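Local coordinates for Lmo0741 protein (Listeria monocytogenes, PDB 4R1H) that probably binds DNA through a winged helix-turn-helix domain and regulates transcription, as GntR-family proteins do, at residues H18-E23 and G27-G32; K73-T76 and R81-Q84; E95-E100 and E109-W114. All coordinates share one frame; numbering follows the deposited sequence. Where two conformers were deposited one is given.

Interaction 1 of 3, residues H18-E23 and G27-G32; sequences HYIHTE and GTYEAG
The backbone of 27-32 turns back against the end of helix 12-25, and the CA atoms of Glu-23 and Thr-28 come within 4.9 Å. Gly-27 leaves the helix with a positive phi of 81°, and the Glu-23 carbonyl is the acceptor on which the turn closes. Tyr-29 N donates to Glu-23 O over 3.2 Å; the bond is nearly straight at hydrogen, but the donor stands well above the carbonyl plane. Thr-28 N lies nearer to Glu-23 O, at 2.9 Å, yet its N-H points poorly and the bond is weak.

Among the side chains, Glu-23 and Tyr-29 carry most of the contact. Glu-23 CB sits 3.8 Å from the centroid of the Tyr-29 ring and only 4° off its normal, a CH-pi contact centred on one face; all six ring carbons are almost equally far from CB. A bend about the CB-CG bond of Glu-23 (chi2 -66°) carries the carboxylate toward Thr-28. The carboxylate plane stands steeply to the ring. There OE1 of Glu-23 meets the methyl CG2 of Thr-28 at 3.2 Å. Thr-28 OG1 is turned to another partner, the hydroxyl of Thr-26. At the far end of the ring, one water joins the two phenols, 2.9 Å from Tyr-19 OH and 2.9 Å from Tyr-29 OH, in the plane of the Tyr-19 ring at its edge. Ile-20 CG2 adds a looser apolar touch to the Tyr-29 ring, while its side chain also packs on Leu-41, Tyr-56 and Leu-59 of the neighbouring helices.

Positive phi at Gly-27 with two bonds back into the last turn defines a Schellman motif, here ending the first helix of the winged helix-turn-helix domain.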
loop_
_atom_site.group_PDB
_atom_site.type_symbol
_atom_site.label_atom_id
_atom_site.label_comp_id
_atom_site.label_asym_id
_atom_site.label_seq_id
_atom_site.Cartn_x
_atom_site.Cartn_y
_atom_site.Cartn_z
ATOM N N HIS A 18 7.918 5.302 10.938
ATOM C CA HIS A 18 8.337 4.454 9.770
ATOM C C HIS A 18 9.608 4.954 9.139
ATOM O O HIS A 18 10.458 4.134 8.781
ATOM C CB HIS A 18 7.260 4.385 8.677
ATOM C CG HIS A 18 7.617 3.425 7.592
ATOM N ND1 HIS A 18 7.625 2.065 7.805
ATOM C CD2 HIS A 18 7.994 3.614 6.304
ATOM C CE1 HIS A 18 7.973 1.450 6.680
ATOM N NE2 HIS A 18 8.189 2.371 5.758
ATOM N N TYR A 19 9.779 6.264 9.043
ATOM C CA TYR A 19 10.982 6.875 8.547
ATOM C C TYR A 19 12.195 6.463 9.366
ATOM O O TYR A 19 13.194 6.043 8.815
ATOM C CB TYR A 19 10.838 8.391 8.575
ATOM C CG TYR A 19 12.112 9.139 8.315
ATOM C CD1 TYR A 19 12.503 9.463 7.002
ATOM C CD2 TYR A 19 12.938 9.536 9.365
ATOM C CE1 TYR A 19 13.675 10.143 6.772
ATOM C CE2 TYR A 19 14.128 10.206 9.139
ATOM C CZ TYR A 19 14.487 10.509 7.835
ATOM O OH TYR A 19 15.670 11.206 7.627
ATOM N N ILE A 20 12.074 6.521 10.690
ATOM C CA ILE A 20 13.159 6.085 11.593
ATOM C C ILE A 20 13.420 4.601 11.448
ATOM O O ILE A 20 14.577 4.182 11.391
ATOM C CB ILE A 20 12.846 6.451 13.054
ATOM C CG1 ILE A 20 12.885 7.984 13.157
ATOM C CG2 ILE A 20 13.777 5.740 14.010
ATOM C CD1 ILE A 20 12.126 8.558 14.325
ATOM N N HIS A 21 12.351 3.788 11.413
ATOM C CA HIS A 21 12.488 2.372 11.231
ATOM C C HIS A 21 13.300 2.119 9.977
ATOM O O HIS A 21 14.173 1.212 9.945
ATOM C CB HIS A 21 11.139 1.668 11.048
ATOM C CG HIS A 21 10.369 1.476 12.308
ATOM N ND1 HIS A 21 9.055 1.064 12.302
ATOM C CD2 HIS A 21 10.728 1.586 13.611
ATOM C CE1 HIS A 21 8.630 0.907 13.550
ATOM N NE2 HIS A 21 9.626 1.247 14.359
ATOM N N THR A 22 12.986 2.846 8.886
ATOM C CA THR A 22 13.753 2.707 7.626
ATOM C C THR A 22 15.257 2.965 7.769
ATOM O O THR A 22 16.117 2.188 7.260
ATOM C CB THR A 22 13.075 3.604 6.537
ATOM O OG1 THR A 22 11.765 2.991 6.316
ATOM C CG2 THR A 22 13.800 3.597 5.319
ATOM N N GLU A 23 15.598 4.060 8.427
ATOM C CA GLU A 23 17.016 4.389 8.734
ATOM C C GLU A 23 17.706 3.323 9.576
ATOM O O GLU A 23 18.841 3.029 9.318
ATOM C CB GLU A 23 17.149 5.737 9.423
ATOM C CG GLU A 23 16.596 6.883 8.592
ATOM C CD GLU A 23 17.382 7.122 7.310
ATOM O OE1 GLU A 23 18.272 7.992 7.331
ATOM O OE2 GLU A 23 17.124 6.463 6.275
ATOM N N GLY A 27 20.604 0.399 8.254
ATOM C CA GLY A 27 21.906 0.574 8.843
ATOM C C GLY A 27 22.415 1.974 8.698
ATOM O O GLY A 27 23.552 2.254 9.011
ATOM N N THR A 28 21.557 2.908 8.318
ATOM C CA THR A 28 21.939 4.319 8.328
ATOM C C THR A 28 22.237 4.732 9.759
ATOM O O THR A 28 23.187 5.445 10.036
ATOM C CB THR A 28 20.830 5.168 7.667
ATOM O OG1 THR A 28 20.676 4.690 6.337
ATOM C CG2 THR A 28 21.190 6.626 7.629
ATOM N N TYR A 29 21.419 4.273 10.675
ATOM C CA TYR A 29 21.738 4.341 12.087
ATOM C C TYR A 29 22.245 2.932 12.427
ATOM O O TYR A 29 21.565 1.931 12.130
ATOM C CB TYR A 29 20.495 4.691 12.928
ATOM C CG TYR A 29 19.702 5.987 12.615
ATOM C CD1 TYR A 29 20.202 7.017 11.805
ATOM C CD2 TYR A 29 18.459 6.183 13.182
ATOM C CE1 TYR A 29 19.449 8.178 11.567
ATOM C CE2 TYR A 29 17.705 7.341 12.954
ATOM C CZ TYR A 29 18.190 8.348 12.150
ATOM O OH TYR A 29 17.392 9.520 11.974
ATOM N N GLU A 30 23.455 2.790 12.994
ATOM C CA GLU A 30 23.926 1.464 13.399
ATOM C C GLU A 30 23.638 1.235 14.897
ATOM O O GLU A 30 23.484 2.173 15.660
ATOM C CB GLU A 30 25.411 1.227 13.033
ATOM C CG GLU A 30 25.807 1.460 11.555
ATOM C CD GLU A 30 25.421 0.340 10.575
ATOM O OE1 GLU A 30 24.829 -0.677 11.011
ATOM O OE2 GLU A 30 25.703 0.475 9.344
ATOM N N ALA A 31 23.535 -0.030 15.264
ATOM C CA ALA A 31 23.150 -0.440 16.587
ATOM C C ALA A 31 24.036 0.266 17.588
ATOM O O ALA A 31 25.277 0.312 17.411
ATOM C CB ALA A 31 23.239 -1.958 16.702
ATOM N N GLY A 32 23.414 0.867 18.592
ATOM C CA GLY A 32 24.105 1.556 19.651
ATOM C C GLY A 32 24.333 3.023 19.364
ATOM O O GLY A 32 24.726 3.736 20.249
HETATM O O HOH W 1 17.642 11.428 9.778
#

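Interaction 2 of 3, residues K73-T76 and R81-Q84; sequences KYLT and RIEQ
Ile-82 of helix 79-103 makes the apolar contacts with Leu-75, the last residue of strand 72-75, and with Thr-76 just after it. The methyl CG2 of Thr-76 lies 3.8 Å from CG1 of Ile-82, the two side chains lying alongside with opposite headings. One bond further out, Ile-82 CD1 comes to 4.1 Å from CD2 of Leu-75, where the two branched chains cross at a slant. Ile-82 is extended (chi2 171°), which carries CD1 forward into the angle between its two partners. CD2 is the branch of Leu-75 that meets the isoleucine. Thr-76 CG2 also skirts CB of Arg-81, more loosely, at 4.4 Å.

One contact is of methyl with backbone: Ile-82 CD1 lies 3.8 Å from the carbonyl oxygen of Thr-76, a van der Waals distance.

Polar bonding is directed elsewhere. The first torsion of Thr-76 (chi1 -175°) places OG1 opposite its own N and leaves CG2 to face the helix; OG1 is hydrogen-bonded to Asp-78 N. Although the CB of Arg-81 is directed at the strand end, its guanidinium turns off from there, and NH2 bonds to Thr-62 O. Strand 72-75 is held by backbone bonds to its partner at Tyr-66 and to Asp-33 and Leu-35. Ile-24 of helix 12-25 touches both Leu-75 and Ile-82, joining the two sides in one apolar cluster.

With 138 Å² buried and every touch across it at van der Waals distance, the contact between the end of the wing strand and helix 79-103 is mostly apolar, while Asp-78 bonds to both sides of the intervening turn, through its N to Thr-76 OG1 and through its OD2 to Arg-81 N.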
loop_
_atom_site.group_PDB
_atom_site.type_symbol
_atom_site.label_atom_id
_atom_site.label_comp_id
_atom_site.label_asym_id
_atom_site.label_seq_id
_atom_site.Cartn_x
_atom_site.Cartn_y
_atom_site.Cartn_z
ATOM N N LYS A 73 19.599 10.091 23.174
ATOM C CA LYS A 73 18.810 8.940 22.816
ATOM C C LYS A 73 19.618 8.091 21.848
ATOM O O LYS A 73 20.340 8.609 21.002
ATOM C CB LYS A 73 17.496 9.334 22.206
ATOM C CG LYS A 73 16.593 10.056 23.222
ATOM C CD LYS A 73 15.190 10.253 22.723
ATOM C CE LYS A 73 14.423 11.207 23.636
ATOM N NZ LYS A 73 13.900 10.455 24.803
ATOM N N TYR A 74 19.469 6.788 22.014
ATOM C CA TYR A 74 20.303 5.826 21.365
ATOM C C TYR A 74 19.504 4.716 20.761
ATOM O O TYR A 74 18.558 4.180 21.341
ATOM C CB TYR A 74 21.279 5.185 22.375
ATOM C CG TYR A 74 22.300 6.202 22.927
ATOM C CD1 TYR A 74 21.953 7.044 23.945
ATOM C CD2 TYR A 74 23.558 6.297 22.380
ATOM C CE1 TYR A 74 22.843 8.009 24.405
ATOM C CE2 TYR A 74 24.468 7.248 22.843
ATOM C CZ TYR A 74 24.083 8.096 23.851
ATOM O OH TYR A 74 24.955 9.042 24.335
ATOM N N LEU A 75 20.008 4.218 19.653
ATOM C CA LEU A 75 19.490 3.007 19.069
ATOM C C LEU A 75 19.900 1.794 19.838
ATOM O O LEU A 75 21.065 1.657 20.223
ATOM C CB LEU A 75 19.957 2.904 17.602
ATOM C CG LEU A 75 19.453 1.652 16.846
ATOM C CD1 LEU A 75 17.933 1.633 16.729
ATOM C CD2 LEU A 75 20.083 1.546 15.445
ATOM N N THR A 76 18.966 0.881 20.071
ATOM C CA THR A 76 19.315 -0.381 20.654
ATOM C C THR A 76 20.544 -1.038 20.073
ATOM O O THR A 76 20.799 -0.974 18.839
ATOM C CB THR A 76 18.138 -1.342 20.631
ATOM O OG1 THR A 76 18.472 -2.541 21.305
ATOM C CG2 THR A 76 17.778 -1.769 19.155
ATOM N N ARG A 81 16.837 -7.585 18.028
ATOM C CA ARG A 81 15.675 -6.695 18.038
ATOM C C ARG A 81 15.499 -5.973 16.701
ATOM O O ARG A 81 14.377 -5.714 16.225
ATOM C CB ARG A 81 15.714 -5.622 19.142
ATOM C CG ARG A 81 14.530 -4.697 19.142
ATOM C CD ARG A 81 13.318 -5.456 19.578
ATOM N NE ARG A 81 12.108 -4.638 19.582
ATOM C CZ ARG A 81 11.297 -4.492 18.524
ATOM N NH1 ARG A 81 11.627 -5.022 17.331
ATOM N NH2 ARG A 81 10.201 -3.756 18.607
ATOM N N ILE A 82 16.611 -5.585 16.121
ATOM C CA ILE A 82 16.602 -4.872 14.867
ATOM C C ILE A 82 16.239 -5.850 13.704
ATOM O O ILE A 82 15.481 -5.437 12.769
ATOM C CB ILE A 82 17.960 -4.260 14.570
ATOM C CG1 ILE A 82 18.225 -3.112 15.603
ATOM C CG2 ILE A 82 17.993 -3.694 13.149
ATOM C CD1 ILE A 82 19.634 -2.553 15.551
ATOM N N GLU A 83 16.742 -7.075 13.794
ATOM C CA GLU A 83 16.274 -8.144 12.859
ATOM C C GLU A 83 14.756 -8.342 12.937
ATOM O O GLU A 83 14.054 -8.511 11.908
ATOM C CB GLU A 83 16.988 -9.441 13.082
ATOM C CG GLU A 83 18.441 -9.378 12.628
ATOM C CD GLU A 83 19.313 -10.453 13.257
ATOM O OE1 GLU A 83 20.550 -10.237 13.299
ATOM O OE2 GLU A 83 18.766 -11.496 13.707
ATOM N N GLN A 84 14.223 -8.337 14.159
ATOM C CA GLN A 84 12.783 -8.564 14.347
ATOM C C GLN A 84 11.993 -7.378 13.777
ATOM O O GLN A 84 10.891 -7.578 13.184
ATOM C CB GLN A 84 12.439 -8.868 15.839
ATOM C CG GLN A 84 10.964 -9.161 16.138
ATOM C CD GLN A 84 10.470 -10.545 15.678
ATOM O OE1 GLN A 84 11.095 -11.593 15.960
ATOM N NE2 GLN A 84 9.320 -10.561 14.979
#

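Interaction 3 of 3, residues E95-E100 and E109-W114; sequences ENFISE and EKIIAW
Ile-111 faces helix 79-103 and divides its contacts by branch: CG2 goes to Phe-97 and CD1 to Ile-98. The CA atoms of Ile-98 and Ile-111, 7.5 Å apart, are the nearest pair of CA atoms across the contact.

The shortest touch runs from CE2 of Phe-97 to CG2 of Ile-111, 3.4 Å, with CZ of the same ring next at 3.9 Å. The methyl thus meets one corner of the ring, at a slant to it, and the two side chains run alongside with opposite headings. Phe-97 CG lies trans to the backbone N (chi1 174°), which swings the ring out from the helix until CE2 and CZ reach the isoleucine. On the other branch of Ile-111, an extended chi2 (170°) carries CD1 away from the ring, toward Ile-98. It ends 4.4 Å from CG2 of Ile-98 and 4.3 Å from the carbonyl O of Ile-98, an oxygen that accepts a hydrogen bond from Ser-102 OG. All three residues are buried, and what passes between the two segments is entirely van der Waals.

The Phe-97 ring has further partners: it packs on Val-115 of helix 108-117 and stacks with Phe-97 of the second subunit. Ile-98 reaches Val-118 of that subunit too. Helix 108-117 thus folds back on the C-terminal part of helix 79-103, with Met-101 and Ser-102 continuing the Ile-111 contact along the long helix, and the pair forms a helical hairpin packed against the second subunit.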
loop_
_atom_site.group_PDB
_atom_site.type_symbol
_atom_site.label_atom_id
_atom_site.label_comp_id
_atom_site.label_asym_id
_atom_site.label_seq_id
_atom_site.Cartn_x
_atom_site.Cartn_y
_atom_site.Cartn_z
ATOM N N GLU A 95 2.390 -9.482 3.207
ATOM C CA GLU A 95 1.011 -9.961 3.407
ATOM C C GLU A 95 0.035 -9.032 2.671
ATOM O O GLU A 95 -0.911 -9.521 1.991
ATOM C CB GLU A 95 0.641 -10.009 4.889
ATOM C CG GLU A 95 1.286 -11.134 5.643
ATOM C CD GLU A 95 1.114 -10.977 7.160
ATOM O OE1 GLU A 95 0.790 -9.862 7.661
ATOM O OE2 GLU A 95 1.332 -12.005 7.794
ATOM N N ASN A 96 0.228 -7.717 2.789
ATOM C CA ASN A 96 -0.675 -6.786 2.139
ATOM C C ASN A 96 -0.635 -6.922 0.592
ATOM O O ASN A 96 -1.695 -6.859 -0.049
ATOM C CB ASN A 96 -0.388 -5.375 2.529
ATOM C CG ASN A 96 -0.783 -5.087 3.992
ATOM O OD1 ASN A 96 -1.451 -5.877 4.650
ATOM N ND2 ASN A 96 -0.367 -3.972 4.459
ATOM N N PHE A 97 0.560 -7.039 0.053
ATOM C CA PHE A 97 0.766 -7.211 -1.378
ATOM C C PHE A 97 0.097 -8.506 -1.879
ATOM O O PHE A 97 -0.658 -8.477 -2.854
ATOM C CB PHE A 97 2.255 -7.209 -1.671
ATOM C CG PHE A 97 2.628 -7.528 -3.104
ATOM C CD1 PHE A 97 2.198 -6.724 -4.135
ATOM C CD2 PHE A 97 3.400 -8.614 -3.402
ATOM C CE1 PHE A 97 2.565 -7.020 -5.419
ATOM C CE2 PHE A 97 3.745 -8.959 -4.713
ATOM C CZ PHE A 97 3.285 -8.157 -5.734
ATOM N N ILE A 98 0.458 -9.609 -1.264
ATOM C CA ILE A 98 -0.178 -10.876 -1.623
ATOM C C ILE A 98 -1.711 -10.763 -1.530
ATOM O O ILE A 98 -2.427 -11.289 -2.429
ATOM C CB ILE A 98 0.402 -12.029 -0.803
ATOM C CG1 ILE A 98 1.863 -12.239 -1.228
ATOM C CG2 ILE A 98 -0.449 -13.294 -1.042
ATOM C CD1 ILE A 98 2.532 -13.164 -0.293
ATOM N N SER A 99 -2.263 -10.171 -0.467
ATOM C CA SER A 99 -3.707 -10.024 -0.359
ATOM C C SER A 99 -4.312 -9.254 -1.542
ATOM O O SER A 99 -5.312 -9.682 -2.171
ATOM C CB SER A 99 -4.051 -9.368 0.967
ATOM O OG SER A 99 -5.418 -9.107 1.015
ATOM N N GLU A 100 -3.713 -8.122 -1.870
ATOM C CA GLU A 100 -4.270 -7.298 -2.936
ATOM C C GLU A 100 -4.177 -8.020 -4.292
ATOM O O GLU A 100 -5.112 -7.950 -5.081
ATOM C CB GLU A 100 -3.511 -5.957 -3.009
ATOM C CG GLU A 100 -3.834 -4.993 -1.901
ATOM C CD GLU A 100 -5.309 -4.721 -1.662
ATOM O OE1 GLU A 100 -6.061 -4.416 -2.635
ATOM O OE2 GLU A 100 -5.737 -4.791 -0.479
ATOM N N GLU A 109 2.016 -18.281 -8.113
ATOM C CA GLU A 109 3.010 -18.365 -9.142
ATOM C C GLU A 109 3.062 -17.132 -9.987
ATOM O O GLU A 109 4.171 -16.673 -10.376
ATOM C CB GLU A 109 2.820 -19.643 -9.980
ATOM C CG GLU A 109 3.283 -20.861 -9.219
ATOM C CD GLU A 109 4.782 -20.859 -8.914
ATOM O OE1 GLU A 109 5.185 -21.056 -7.727
ATOM O OE2 GLU A 109 5.583 -20.598 -9.844
ATOM N N LYS A 110 1.917 -16.595 -10.340
ATOM C CA LYS A 110 1.911 -15.403 -11.181
ATOM C C LYS A 110 2.324 -14.139 -10.417
ATOM O O LYS A 110 2.853 -13.204 -10.996
ATOM C CB LYS A 110 0.531 -15.199 -11.754
ATOM C CG LYS A 110 0.504 -14.076 -12.751
ATOM C CD LYS A 110 -0.702 -14.164 -13.661
ATOM C CE LYS A 110 -0.825 -12.880 -14.390
ATOM N NZ LYS A 110 0.319 -12.738 -15.305
ATOM N N ILE A 111 2.064 -14.109 -9.109
ATOM C CA ILE A 111 2.582 -13.021 -8.238
ATOM C C ILE A 111 4.111 -13.012 -8.250
ATOM O O ILE A 111 4.756 -11.969 -8.426
ATOM C CB ILE A 111 2.054 -13.113 -6.779
ATOM C CG1 ILE A 111 0.556 -12.952 -6.754
ATOM C CG2 ILE A 111 2.704 -12.003 -5.892
ATOM C CD1 ILE A 111 -0.119 -13.247 -5.424
ATOM N N ILE A 112 4.717 -14.203 -8.099
ATOM C CA ILE A 112 6.159 -14.358 -8.168
ATOM C C ILE A 112 6.671 -13.896 -9.515
ATOM O O ILE A 112 7.652 -13.190 -9.554
ATOM C CB ILE A 112 6.599 -15.801 -7.850
ATOM C CG1 ILE A 112 6.313 -16.103 -6.357
ATOM C CG2 ILE A 112 8.060 -15.995 -8.160
ATOM C CD1 ILE A 112 6.253 -17.571 -6.038
ATOM N N ALA A 113 5.984 -14.264 -10.599
ATOM C CA ALA A 113 6.398 -13.846 -11.939
ATOM C C ALA A 113 6.377 -12.319 -12.096
ATOM O O ALA A 113 7.276 -11.745 -12.693
ATOM C CB ALA A 113 5.538 -14.521 -13.022
ATOM N N TRP A 114 5.363 -11.674 -11.528
ATOM C CA TRP A 114 5.256 -10.185 -11.533
ATOM C C TRP A 114 6.431 -9.550 -10.851
ATOM O O TRP A 114 7.093 -8.633 -11.354
ATOM C CB TRP A 114 3.923 -9.753 -10.904
ATOM C CG TRP A 114 2.795 -9.482 -11.893
ATOM C CD1 TRP A 114 1.743 -10.235 -12.182
ATOM C CD2 TRP A 114 2.791 -8.412 -12.833
ATOM N NE1 TRP A 114 0.993 -9.655 -13.209
ATOM C CE2 TRP A 114 1.639 -8.542 -13.618
ATOM C CE3 TRP A 114 3.663 -7.344 -13.065
ATOM C CZ2 TRP A 114 1.344 -7.631 -14.644
ATOM C CZ3 TRP A 114 3.357 -6.442 -14.053
ATOM C CH2 TRP A 114 2.219 -6.615 -14.834
#

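Overall arrangement
The three contacts follow one another along the chain without interleaving. Interactions 1 and 2 are neighbours, their centres about 8 Å apart, and they touch directly: Gly-32 N lies 3.2 Å from Thr-76 O, a probable hydrogen bond, and Ala-31 CB packs on the same oxygen. The loop after helix 12-25 therefore lies beside the end of strand 72-75. Interaction 3 is remote, its centre about 27 Å from that of interaction 1 and about 30 Å from that of interaction 2, but helix 79-103 runs through both interactions 2 and 3 and links the winged domain to the C-terminal hairpin. Interactions 1 and 3 both touch the second subunit.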